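Local structure of protein yxeP (Bacillus subtilis, 1YSJ) at residues H31-N36 against L62-I67; E283-V288 against Y314-Q319. The protein probably catalyses the metal-dependent deacetylation of N-acetylcysteine to cysteine and acetate, a step that lets the bacterium use S-(2-succino)cysteine as sulfur source. The protein carries 1 engineered substitution. One frame throughout, in Å; residues are numbered along the deposited sequence.

Contact 1: residues H31-N36 against L62-I67; sequences HTRLIN and LEEEQI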
loop_
_atom_site.group_PDB
_atom_site.type_symbol
_atom_site.label_atom_id
_atom_site.label_comp_id
_atom_site.label_asym_id
_atom_site.label_seq_id
_atom_site.Cartn_x
_atom_site.Cartn_y
_atom_site.Cartn_z
ATOM N N HIS A 31 -35.273 -18.759 35.747
ATOM C CA HIS A 31 -33.918 -18.914 35.214
ATOM C C HIS A 31 -33.911 -19.627 33.857
ATOM O O HIS A 31 -33.283 -19.149 32.911
ATOM C CB HIS A 31 -32.999 -19.618 36.221
ATOM C CG HIS A 31 -31.567 -19.704 35.782
ATOM N ND1 HIS A 31 -30.931 -18.687 35.099
ATOM C CD2 HIS A 31 -30.642 -20.681 35.947
ATOM C CE1 HIS A 31 -29.681 -19.039 34.851
ATOM N NE2 HIS A 31 -29.480 -20.244 35.355
ATOM N N THR A 32 -34.619 -20.756 33.775
ATOM C CA THR A 32 -34.807 -21.500 32.520
ATOM C C THR A 32 -35.406 -20.609 31.425
ATOM O O THR A 32 -35.037 -20.712 30.253
ATOM C CB THR A 32 -35.699 -22.748 32.741
ATOM O OG1 THR A 32 -35.057 -23.630 33.670
ATOM C CG2 THR A 32 -35.947 -23.501 31.436
ATOM N N ARG A 33 -36.319 -19.727 31.826
ATOM C CA ARG A 33 -36.929 -18.754 30.925
ATOM C C ARG A 33 -35.896 -17.758 30.386
ATOM O O ARG A 33 -35.996 -17.316 29.240
ATOM C CB ARG A 33 -38.061 -18.019 31.649
ATOM C CG ARG A 33 -38.884 -17.095 30.774
ATOM C CD ARG A 33 -39.949 -16.385 31.586
ATOM N NE ARG A 33 -40.847 -15.622 30.725
ATOM C CZ ARG A 33 -41.944 -15.000 31.139
ATOM N NH1 ARG A 33 -42.299 -15.042 32.417
ATOM N NH2 ARG A 33 -42.691 -14.337 30.268
ATOM N N LEU A 34 -34.911 -17.414 31.214
ATOM C CA LEU A 34 -33.808 -16.545 30.795
ATOM C C LEU A 34 -32.843 -17.279 29.865
ATOM O O LEU A 34 -32.397 -16.725 28.862
ATOM C CB LEU A 34 -33.041 -16.013 32.010
ATOM C CG LEU A 34 -33.732 -15.054 32.984
ATOM C CD1 LEU A 34 -32.784 -14.705 34.117
ATOM C CD2 LEU A 34 -34.181 -13.794 32.268
ATOM N N ILE A 35 -32.525 -18.524 30.219
ATOM C CA ILE A 35 -31.654 -19.379 29.419
ATOM C C ILE A 35 -32.250 -19.603 28.024
ATOM O O ILE A 35 -31.559 -19.431 27.015
ATOM C CB ILE A 35 -31.358 -20.724 30.150
ATOM C CG1 ILE A 35 -30.333 -20.503 31.268
ATOM C CG2 ILE A 35 -30.850 -21.788 29.180
ATOM C CD1 ILE A 35 -30.298 -21.604 32.317
ATOM N N ASN A 36 -33.534 -19.952 27.975
ATOM C CA ASN A 36 -34.215 -20.188 26.705
ATOM C C ASN A 36 -34.262 -18.979 25.775
ATOM O O ASN A 36 -34.170 -19.136 24.560
ATOM C CB ASN A 36 -35.613 -20.776 26.930
ATOM C CG ASN A 36 -35.575 -22.266 27.246
ATOM O OD1 ASN A 36 -36.544 -22.830 27.757
ATOM N ND2 ASN A 36 -34.449 -22.912 26.941
ATOM N N LEU A 62 -41.525 -9.081 26.164
ATOM C CA LEU A 62 -41.899 -8.018 27.101
ATOM C C LEU A 62 -43.420 -7.846 27.188
ATOM O O LEU A 62 -43.963 -7.607 28.268
ATOM C CB LEU A 62 -41.214 -6.696 26.726
ATOM C CG LEU A 62 -39.676 -6.698 26.724
ATOM C CD1 LEU A 62 -39.111 -5.578 25.852
ATOM C CD2 LEU A 62 -39.090 -6.630 28.133
ATOM N N GLU A 63 -44.101 -7.978 26.052
ATOM C CA GLU A 63 -45.562 -7.889 26.010
ATOM C C GLU A 63 -46.238 -9.098 26.659
ATOM O O GLU A 63 -47.395 -9.016 27.065
ATOM C CB GLU A 63 -46.061 -7.674 24.575
ATOM C CG GLU A 63 -45.857 -6.242 24.082
ATOM C CD GLU A 63 -46.124 -6.045 22.592
ATOM O OE1 GLU A 63 -46.047 -7.022 21.812
ATOM O OE2 GLU A 63 -46.398 -4.891 22.198
ATOM N N GLU A 64 -45.508 -10.207 26.766
ATOM C CA GLU A 64 -45.977 -11.384 27.500
ATOM C C GLU A 64 -46.225 -11.046 28.965
ATOM O O GLU A 64 -47.184 -11.531 29.565
ATOM C CB GLU A 64 -44.961 -12.528 27.407
ATOM C CG GLU A 64 -45.179 -13.489 26.236
ATOM C CD GLU A 64 -43.975 -14.388 25.970
ATOM O OE1 GLU A 64 -43.090 -14.504 26.851
ATOM O OE2 GLU A 64 -43.914 -14.978 24.870
ATOM N N GLU A 65 -45.354 -10.211 29.526
ATOM C CA GLU A 65 -45.448 -9.823 30.926
ATOM C C GLU A 65 -46.021 -8.421 31.106
ATOM O O GLU A 65 -45.867 -7.810 32.163
ATOM C CB GLU A 65 -44.088 -9.973 31.618
ATOM C CG GLU A 65 -43.593 -11.426 31.717
ATOM C CD GLU A 65 -44.652 -12.390 32.260
ATOM O OE1 GLU A 65 -45.189 -12.144 33.364
ATOM O OE2 GLU A 65 -44.945 -13.399 31.581
ATOM N N GLN A 66 -46.695 -7.932 30.063
ATOM C CA GLN A 66 -47.395 -6.635 30.068
ATOM C C GLN A 66 -46.493 -5.443 30.399
ATOM O O GLN A 66 -46.894 -4.508 31.098
ATOM C CB GLN A 66 -48.630 -6.672 30.981
ATOM C CG GLN A 66 -49.864 -7.322 30.351
ATOM C CD GLN A 66 -49.722 -8.823 30.153
ATOM O OE1 GLN A 66 -50.029 -9.348 29.081
ATOM N NE2 GLN A 66 -49.255 -9.520 31.186
ATOM N N ILE A 67 -45.269 -5.492 29.886
ATOM C CA ILE A 67 -44.346 -4.380 30.002
ATOM C C ILE A 67 -44.576 -3.471 28.800
ATOM O O ILE A 67 -44.513 -3.930 27.658
ATOM C CB ILE A 67 -42.878 -4.869 30.074
ATOM C CG1 ILE A 67 -42.680 -5.757 31.315
ATOM C CG2 ILE A 67 -41.906 -3.676 30.059
ATOM C CD1 ILE A 67 -41.427 -6.625 31.288
HETATM O O HOH W 1 -39.991 -15.394 28.147
#
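The nearest CA atoms of the two segments, those of Arg33 and Glu64, are 12.2 Å apart, so helix 28-43 and the turn that ends helix 52-64 are joined here by long side chains. With CG anti to the backbone N (chi1 -173°) and the chain extended as far as NE, Arg33 carries its guanidinium straight across to two consecutive glutamates. The main salt bridge runs from Arg33 NH2 to Glu65 OE2 at 2.8 Å; the oxygen lies in the guanidinium plane, while the nitrogen meets it on the anti side, 33° out of the carboxylate plane. The two flat groups stand almost perpendicular, 88° apart. Both terminal nitrogens use the same oxygen, since Arg33 NH1 adds a weak bond to Glu65 OE2 at 3.2 Å. A bend at chi2 folds Glu65 to bring this oxygen to the edge. Glu64, extended beyond CG, supplies a long, weak second bridge, Arg33 NH2 to Glu64 OE1 at 3.4 Å. A water accepts from Arg33 NE at 2.7 Å and donates weakly to Glu64 OE1. Just beyond, Gln66, with positive phi, is the C-prime residue of a Schellman motif closed by Ile67 N to Leu62 O. The whole is a surface salt-bridge network joining one helix to the capped C terminus of the next, away from the nickel site.

Contact 2: residues E283-V288 against Y314-Q319; sequences EARQAV and YLPSVQ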
loop_
_atom_site.group_PDB
_atom_site.type_symbol
_atom_site.label_atom_id
_atom_site.label_comp_id
_atom_site.label_asym_id
_atom_site.label_seq_id
_atom_site.Cartn_x
_atom_site.Cartn_y
_atom_site.Cartn_z
ATOM N N GLU A 283 -8.498 15.034 27.384
ATOM C CA GLU A 283 -7.492 15.981 26.897
ATOM C C GLU A 283 -6.464 15.310 25.985
ATOM O O GLU A 283 -6.077 15.876 24.959
ATOM C CB GLU A 283 -6.809 16.723 28.060
ATOM C CG GLU A 283 -6.547 15.883 29.317
ATOM C CD GLU A 283 -7.788 15.698 30.190
ATOM O OE1 GLU A 283 -8.427 16.709 30.563
ATOM O OE2 GLU A 283 -8.121 14.536 30.509
ATOM N N ALA A 284 -6.041 14.102 26.356
ATOM C CA ALA A 284 -5.151 13.286 25.525
ATOM C C ALA A 284 -5.726 13.078 24.125
ATOM O O ALA A 284 -5.002 13.175 23.140
ATOM C CB ALA A 284 -4.870 11.945 26.195
ATOM N N ARG A 285 -7.032 12.809 24.051
ATOM C CA ARG A 285 -7.749 12.665 22.780
ATOM C C ARG A 285 -7.761 13.952 21.946
ATOM O O ARG A 285 -7.816 13.900 20.714
ATOM C CB ARG A 285 -9.186 12.212 23.038
ATOM C CG ARG A 285 -9.906 11.690 21.816
ATOM C CD ARG A 285 -11.404 11.632 22.042
ATOM N NE ARG A 285 -12.099 11.041 20.903
ATOM C CZ ARG A 285 -13.398 11.182 20.651
ATOM N NH1 ARG A 285 -14.171 11.903 21.456
ATOM N NH2 ARG A 285 -13.927 10.599 19.582
ATOM N N GLN A 286 -7.700 15.094 22.628
ATOM C CA GLN A 286 -7.722 16.400 21.970
ATOM C C GLN A 286 -6.319 16.915 21.646
ATOM O O GLN A 286 -6.165 17.809 20.811
ATOM C CB GLN A 286 -8.479 17.424 22.827
ATOM C CG GLN A 286 -9.954 17.092 23.083
ATOM C CD GLN A 286 -10.784 17.007 21.811
ATOM O OE1 GLN A 286 -10.876 17.968 21.047
ATOM N NE2 GLN A 286 -11.398 15.851 21.584
ATOM N N ALA A 287 -5.308 16.351 22.305
ATOM C CA ALA A 287 -3.917 16.786 22.120
ATOM C C ALA A 287 -3.091 15.932 21.156
ATOM O O ALA A 287 -2.139 16.429 20.550
ATOM C CB ALA A 287 -3.212 16.903 23.474
ATOM N N VAL A 288 -3.451 14.657 21.013
ATOM C CA VAL A 288 -2.689 13.744 20.146
ATOM C C VAL A 288 -2.768 14.031 18.635
ATOM O O VAL A 288 -1.747 13.916 17.958
ATOM C CB VAL A 288 -2.944 12.232 20.442
ATOM C CG1 VAL A 288 -2.278 11.830 21.751
ATOM C CG2 VAL A 288 -4.427 11.901 20.456
ATOM N N TYR A 314 -14.546 8.620 15.984
ATOM C CA TYR A 314 -15.344 7.405 15.930
ATOM C C TYR A 314 -16.072 7.219 17.265
ATOM O O TYR A 314 -17.305 7.242 17.310
ATOM C CB TYR A 314 -14.430 6.218 15.589
ATOM C CG TYR A 314 -15.100 4.877 15.363
ATOM C CD1 TYR A 314 -15.869 4.636 14.226
ATOM C CD2 TYR A 314 -14.924 3.833 16.272
ATOM C CE1 TYR A 314 -16.470 3.391 14.014
ATOM C CE2 TYR A 314 -15.518 2.590 16.074
ATOM C CZ TYR A 314 -16.282 2.374 14.944
ATOM O OH TYR A 314 -16.863 1.142 14.753
ATOM N N LEU A 315 -15.309 7.071 18.350
ATOM C CA LEU A 315 -15.883 6.891 19.687
ATOM C C LEU A 315 -15.132 7.643 20.790
ATOM O O LEU A 315 -13.902 7.573 20.860
ATOM C CB LEU A 315 -15.945 5.405 20.054
ATOM C CG LEU A 315 -16.962 4.486 19.370
ATOM C CD1 LEU A 315 -16.772 3.058 19.852
ATOM C CD2 LEU A 315 -18.398 4.945 19.606
ATOM N N PRO A 316 -15.874 8.369 21.656
ATOM C CA PRO A 316 -15.299 8.831 22.921
ATOM C C PRO A 316 -15.038 7.652 23.863
ATOM O O PRO A 316 -15.484 6.533 23.604
ATOM C CB PRO A 316 -16.399 9.730 23.499
ATOM C CG PRO A 316 -17.657 9.238 22.873
ATOM C CD PRO A 316 -17.272 8.815 21.494
ATOM N N SER A 317 -14.321 7.911 24.947
ATOM C CA SER A 317 -14.055 6.899 25.959
ATOM C C SER A 317 -15.275 6.637 26.853
ATOM O O SER A 317 -16.034 7.560 27.160
ATOM C CB SER A 317 -12.877 7.349 26.815
ATOM O OG SER A 317 -12.519 6.343 27.733
ATOM N N VAL A 318 -15.458 5.380 27.261
ATOM C CA VAL A 318 -16.470 5.031 28.265
ATOM C C VAL A 318 -16.014 5.588 29.616
ATOM O O VAL A 318 -15.042 5.101 30.205
ATOM C CB VAL A 318 -16.752 3.500 28.343
ATOM C CG1 VAL A 318 -17.672 3.167 29.528
ATOM C CG2 VAL A 318 -17.367 2.994 27.045
ATOM N N GLN A 319 -16.723 6.613 30.085
ATOM C CA GLN A 319 -16.384 7.325 31.316
ATOM C C GLN A 319 -17.484 7.123 32.358
ATOM O O GLN A 319 -18.621 7.550 32.155
ATOM C CB GLN A 319 -16.206 8.819 31.015
ATOM C CG GLN A 319 -15.676 9.656 32.175
ATOM C CD GLN A 319 -14.164 9.758 32.194
ATOM O OE1 GLN A 319 -13.494 9.438 31.213
ATOM N NE2 GLN A 319 -13.619 10.219 33.313
#
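Tyr314 opens the segment with its backbone N 4.2 Å from Arg285 NH2, near the guanidinium plane; both nitrogens are held by Asp204 OD2, the first through a hydrogen bond and the second through a salt bridge. The tyrosine ring leads away from the helix, meets Trp264 of the second subunit edge-to-face and lies about 7 Å, side chain to side chain, from the nickel ligand Glu158. Tyr314 and Leu315 form a classic beta bulge opposite Val203. Leu315 O, over a guanidinium face, is 3.3 Å from Arg285 NH2, but the angle is too poor for a hydrogen bond. Pro316 continues over that face, its CA 3.5 Å above the plane and offset toward the rim, with CB 3.7 Å from Arg285 NH1. A nearly straight chain, chi1 at -165°, brings the guanidinium here from the helix. Replacing Arg285 with a leucine would probably leave Asp204 without this charged mate and uncover the flank of Pro316. Ser317 bonds through OG to Met200 O of strand 197-211. Pro316 and Ser317 thus interrupt strand 306-320, with Pro316 between the arginine of helix 282-302 and helix 351-355, on which Val318 also packs.

From the N terminus, contact 1 comes first: helix 28-43 and the end of helix 52-64 close a mainly helical loop of 25 intervening residues, on the outside of the domain built round the eight-stranded mixed sheet. The chain then supplies Cys122, His124, Glu158 and His182 to the nickel site before contact 2 opens; His374 comes after it. In contact 2 helix 282-302 and strand 306-320 close a second loop of equal length, at the end of the four-stranded antiparallel sheet and close to where the chain returns to the metal-binding domain. The loops follow in series, neither nested nor crossed. The centres of contacts 1 and 2 are about 38 Å apart, their nearest atoms about 23 Å, on opposite sides of the chain's centre.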